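Local coordinates for protein GMP reductase (PDB 6JIG) that probably catalyses the irreversible NADPH-dependent deamination of GMP to IMP, and binds GMP both in its barrel domain and in its CBS domain, at residues V231-V237 / D254-I260; N53-E59 / G73-R77. The protein carries 1 engineered substitution. Numbering follows the deposited sequence.

Interaction 1: V231-V237 / D254-I260; sequences VGAAVGV and DVLVVDI
Build two parallel strands, 232-235 and 255-259, with axes 4.6 Å apart at closest approach and a crossing angle of -29°, in register Gly232-Val255, Ala233-Leu256, Ala234-Val257 and Val235-Val258. First, Val231 pairs twice with Asp254: its N donates to Asp254 OD2 (2.9 Å) and its O accepts from Asp254 N (2.9 Å); the same carboxylate is salt-bridged to Lys92. At Gly232 a CB would lie 2.8 Å from Val255 CG2, a clash that glycine avoids. Ala233 N donates to Val255 O (3.2 Å) and Ala233 O accepts from Val257 N (2.9 Å). Ala234 shares the face of Val257, and its CA lies 3.2 Å from Val257 O. Val235 N donates to Val257 O (2.9 Å), Val235 O accepts from Asp259 N (3.1 Å), and its m rotamer puts CG2 4.1 Å from Val258 CG2 on the face that helix 239-251 covers. The strand ends at Val235; in the following loop Val237 CG1 rests 3.7 Å from Val258 CG1 and 3.8 Å from Ile260 CG2. Asp259 OD2 salt-bridges Lys309 and accepts from Asn53 ND2. With helix 239-251 as crossover, this is a beta-alpha-beta unit of the TIM barrel, ending at a predicted NAD(+) site.

Interaction 2: N53-E59 / G73-R77; sequences NMDTVCE and GILHR
The GMP pocket at the mouth of the barrel is bordered here by the loop 53-59, whose Met54 touches the bound nucleotide. This loop follows strand 49-51 and folds back over the end of strand 72-75, without regular structure of its own; Val57 N (3.0 Å) and Cys58 N (3.1 Å) both donate to Met54 O, which makes the chain turn. The backbones come closest at Asn53 and His76, with CA atoms 4.3 Å apart. Asn53 CA sits 3.1 Å from Ile74 O, a CA-H...O contact, while Asn53 CB packs 3.7 Å from Ile74 CG2. Asn53 ND2, bonded to Asp259, also donates to a water (3.2 Å) that accepts from Arg77 N (3.2 Å). In this first beta-alpha-beta unit of the TIM barrel, His76 follows the second strand and turns its side chain toward the loop, chi1 p and chi2 88°. His76 NE2 donates to Glu59 OE1 at 2.7 Å, almost linearly, and Glu59 is itself the N-cap residue of helix 60-68. Asp55 CB lies over one face of the imidazole, 3.5 Å from its centroid, a CH-pi contact, while the Asp55 carboxylate is salt-bridged to Arg399. Cys58 O comes to the ring edge, 3.5 Å from His76 CD2. Cys58, t at chi1, brings SG 3.7 Å from Gly73 CA and 4.3 Å from Leu75 CD2; a CB on residue 73 would clash with that sulfur.

Both contacts are buried in the same TIM barrel, and they meet directly: strand 72-75 of interaction 2 neighbours strand 232-235 of interaction 1, with Gly232 O 2.9 Å from Leu75 N in a probable hydrogen bond. Their chemistry differs with their place. Interaction 1 is barrel wall, held by a regular ladder of backbone bonds and by valine and leucine packing; interaction 2 joins a loop to a strand end and relies on one buried histidine, packed against the loop and hydrogen-bonded to a carboxylate, with a single water bridging a side chain to a backbone NH. Asp259 OD2 and Asn53 ND2, 2.7 Å apart, join the two contacts at the mouth of the barrel.

Interaction 1: V231-V237 / D254-I260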
# COMPACT_ATOMS: atom_id res chain seq x y z
N VAL A 231 0.20 -47.25 -3.39
CA VAL A 231 0.94 -46.19 -2.69
C VAL A 231 2.44 -46.45 -2.84
O VAL A 231 2.90 -47.59 -2.79
CB VAL A 231 0.50 -46.10 -1.21
CG1 VAL A 231 0.78 -47.43 -0.45
CG2 VAL A 231 1.18 -44.92 -0.52
N GLY A 232 3.20 -45.36 -3.03
CA GLY A 232 4.64 -45.42 -3.07
C GLY A 232 5.26 -44.80 -1.83
O GLY A 232 4.59 -44.20 -0.99
N ALA A 233 6.58 -44.94 -1.74
CA ALA A 233 7.32 -44.42 -0.60
C ALA A 233 8.72 -44.01 -1.04
O ALA A 233 9.34 -44.69 -1.87
CB ALA A 233 7.41 -45.47 0.52
N ALA A 234 9.19 -42.88 -0.49
CA ALA A 234 10.51 -42.34 -0.80
C ALA A 234 11.56 -42.91 0.15
O ALA A 234 11.27 -43.19 1.32
CB ALA A 234 10.52 -40.81 -0.69
N VAL A 235 12.77 -43.09 -0.38
CA VAL A 235 13.97 -43.43 0.37
C VAL A 235 15.11 -42.56 -0.12
O VAL A 235 15.09 -42.02 -1.23
CB VAL A 235 14.37 -44.91 0.21
CG1 VAL A 235 13.24 -45.82 0.66
CG2 VAL A 235 14.80 -45.20 -1.23
N GLY A 236 16.14 -42.44 0.72
CA GLY A 236 17.37 -41.75 0.38
C GLY A 236 18.41 -42.70 -0.18
O GLY A 236 18.09 -43.75 -0.74
N VAL A 237 19.68 -42.32 -0.01
CA VAL A 237 20.75 -43.05 -0.68
C VAL A 237 21.81 -43.47 0.33
O VAL A 237 22.90 -43.92 -0.06
CB VAL A 237 21.39 -42.22 -1.80
CG1 VAL A 237 20.35 -41.89 -2.88
CG2 VAL A 237 22.02 -40.95 -1.24
N ASP A 254 4.14 -50.20 -3.19
CA ASP A 254 3.99 -50.66 -4.55
C ASP A 254 5.10 -50.18 -5.47
O ASP A 254 5.36 -50.82 -6.50
CB ASP A 254 2.63 -50.21 -5.09
CG ASP A 254 1.49 -50.82 -4.31
OD1 ASP A 254 1.32 -52.06 -4.43
OD2 ASP A 254 0.78 -50.09 -3.56
N VAL A 255 5.74 -49.06 -5.13
CA VAL A 255 6.94 -48.57 -5.80
C VAL A 255 7.79 -47.88 -4.76
O VAL A 255 7.29 -47.39 -3.74
CB VAL A 255 6.65 -47.57 -6.96
CG1 VAL A 255 5.91 -48.23 -8.09
CG2 VAL A 255 5.86 -46.36 -6.46
N LEU A 256 9.09 -47.83 -5.02
CA LEU A 256 10.00 -47.04 -4.21
C LEU A 256 10.51 -45.88 -5.05
O LEU A 256 10.71 -46.01 -6.26
CB LEU A 256 11.20 -47.87 -3.74
CG LEU A 256 10.89 -49.00 -2.76
CD1 LEU A 256 12.14 -49.82 -2.52
CD2 LEU A 256 10.35 -48.43 -1.46
N VAL A 257 10.74 -44.74 -4.40
CA VAL A 257 11.25 -43.56 -5.09
C VAL A 257 12.55 -43.15 -4.41
O VAL A 257 12.54 -42.64 -3.28
CB VAL A 257 10.24 -42.40 -5.08
CG1 VAL A 257 10.83 -41.19 -5.83
CG2 VAL A 257 8.89 -42.84 -5.67
N VAL A 258 13.67 -43.36 -5.10
CA VAL A 258 14.96 -42.83 -4.66
C VAL A 258 14.97 -41.35 -4.97
O VAL A 258 14.88 -40.96 -6.13
CB VAL A 258 16.12 -43.53 -5.38
CG1 VAL A 258 17.44 -42.91 -4.96
CG2 VAL A 258 16.11 -45.01 -5.10
N ASP A 259 15.10 -40.51 -3.94
CA ASP A 259 14.86 -39.08 -4.11
C ASP A 259 15.95 -38.29 -3.41
O ASP A 259 15.99 -38.24 -2.17
CB ASP A 259 13.48 -38.68 -3.59
CG ASP A 259 13.06 -37.29 -4.07
OD1 ASP A 259 13.89 -36.60 -4.69
OD2 ASP A 259 11.91 -36.89 -3.83
N ILE A 260 16.84 -37.68 -4.20
CA ILE A 260 17.81 -36.72 -3.69
C ILE A 260 17.89 -35.56 -4.66
O ILE A 260 17.52 -35.67 -5.84
CB ILE A 260 19.21 -37.33 -3.47
CG1 ILE A 260 19.75 -37.97 -4.74
CG2 ILE A 260 19.20 -38.34 -2.31
CD1 ILE A 260 21.20 -38.42 -4.56

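Interaction 2: N53-E59 / G73-R77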
# COMPACT_ATOMS: atom_id res chain seq x y z
N ASN A 53 6.09 -36.29 -2.31
CA ASN A 53 6.67 -36.78 -1.05
C ASN A 53 7.29 -35.60 -0.28
O ASN A 53 8.50 -35.46 -0.15
CB ASN A 53 7.71 -37.86 -1.32
CG ASN A 53 8.71 -37.47 -2.40
OD1 ASN A 53 8.33 -37.03 -3.49
ND2 ASN A 53 10.00 -37.63 -2.10
N MET A 54 6.40 -34.75 0.22
CA MET A 54 6.73 -33.65 1.11
C MET A 54 5.97 -33.83 2.41
O MET A 54 4.83 -34.32 2.40
CB MET A 54 6.37 -32.31 0.47
CG MET A 54 7.22 -31.99 -0.73
SD MET A 54 6.59 -30.54 -1.59
CE MET A 54 6.72 -29.33 -0.27
N ASP A 55 6.59 -33.44 3.53
CA ASP A 55 5.91 -33.67 4.80
C ASP A 55 4.79 -32.69 5.06
O ASP A 55 4.13 -32.80 6.09
CB ASP A 55 6.92 -33.70 5.96
CG ASP A 55 7.60 -32.36 6.23
OD1 ASP A 55 7.37 -31.37 5.51
OD2 ASP A 55 8.39 -32.32 7.21
N THR A 56 4.52 -31.76 4.14
CA THR A 56 3.32 -30.93 4.19
C THR A 56 2.31 -31.30 3.10
O THR A 56 1.31 -30.60 2.93
CB THR A 56 3.68 -29.45 4.09
OG1 THR A 56 4.44 -29.22 2.89
CG2 THR A 56 4.51 -29.01 5.28
N VAL A 57 2.55 -32.38 2.36
CA VAL A 57 1.65 -32.74 1.27
C VAL A 57 1.10 -34.16 1.44
O VAL A 57 -0.12 -34.36 1.46
CB VAL A 57 2.34 -32.58 -0.10
CG1 VAL A 57 1.43 -33.09 -1.20
CG2 VAL A 57 2.69 -31.10 -0.37
N CYS A 58 1.98 -35.15 1.57
CA CYS A 58 1.54 -36.55 1.45
C CYS A 58 1.88 -37.39 2.68
O CYS A 58 3.01 -37.88 2.81
CB CYS A 58 2.12 -37.19 0.19
SG CYS A 58 1.37 -38.86 -0.12
N GLU A 59 0.90 -37.59 3.55
CA GLU A 59 0.96 -38.73 4.48
C GLU A 59 -0.22 -39.64 4.16
O GLU A 59 -0.70 -39.64 3.02
CB GLU A 59 1.03 -38.24 5.93
CG GLU A 59 2.39 -37.51 6.17
CD GLU A 59 2.67 -37.11 7.61
OE1 GLU A 59 3.85 -36.81 7.90
OE2 GLU A 59 1.75 -37.07 8.45
N GLY A 73 -0.02 -41.30 -4.27
CA GLY A 73 0.81 -40.46 -3.42
C GLY A 73 2.11 -41.18 -3.11
O GLY A 73 2.15 -42.42 -3.06
N ILE A 74 3.19 -40.41 -2.92
CA ILE A 74 4.48 -40.93 -2.49
C ILE A 74 4.70 -40.49 -1.05
O ILE A 74 4.87 -39.29 -0.77
CB ILE A 74 5.64 -40.45 -3.39
CG1 ILE A 74 5.37 -40.74 -4.86
CG2 ILE A 74 6.95 -41.09 -2.94
CD1 ILE A 74 5.09 -42.22 -5.19
N LEU A 75 4.71 -41.46 -0.13
CA LEU A 75 4.92 -41.17 1.28
C LEU A 75 6.33 -40.64 1.55
O LEU A 75 7.32 -41.25 1.14
CB LEU A 75 4.69 -42.43 2.11
CG LEU A 75 3.27 -43.00 2.06
CD1 LEU A 75 3.21 -44.36 2.78
CD2 LEU A 75 2.26 -42.03 2.66
N HIS A 76 6.42 -39.52 2.26
CA HIS A 76 7.71 -38.89 2.49
C HIS A 76 8.50 -39.67 3.54
O HIS A 76 7.94 -40.47 4.31
CB HIS A 76 7.51 -37.44 2.93
CG HIS A 76 7.03 -37.29 4.34
ND1 HIS A 76 7.89 -37.23 5.41
CD2 HIS A 76 5.78 -37.18 4.84
CE1 HIS A 76 7.19 -37.11 6.53
NE2 HIS A 76 5.90 -37.08 6.21
N ARG A 77 9.82 -39.45 3.55
CA ARG A 77 10.75 -40.20 4.39
C ARG A 77 11.30 -39.38 5.55
O ARG A 77 12.24 -39.82 6.22
CB ARG A 77 11.90 -40.73 3.54
CG ARG A 77 12.88 -39.64 3.06
CD ARG A 77 13.96 -40.23 2.17
NE ARG A 77 14.62 -39.21 1.34
CZ ARG A 77 15.84 -38.74 1.58
NH1 ARG A 77 16.53 -39.18 2.63
NH2 ARG A 77 16.37 -37.82 0.77
O HOH W 1 10.83 -37.72 1.04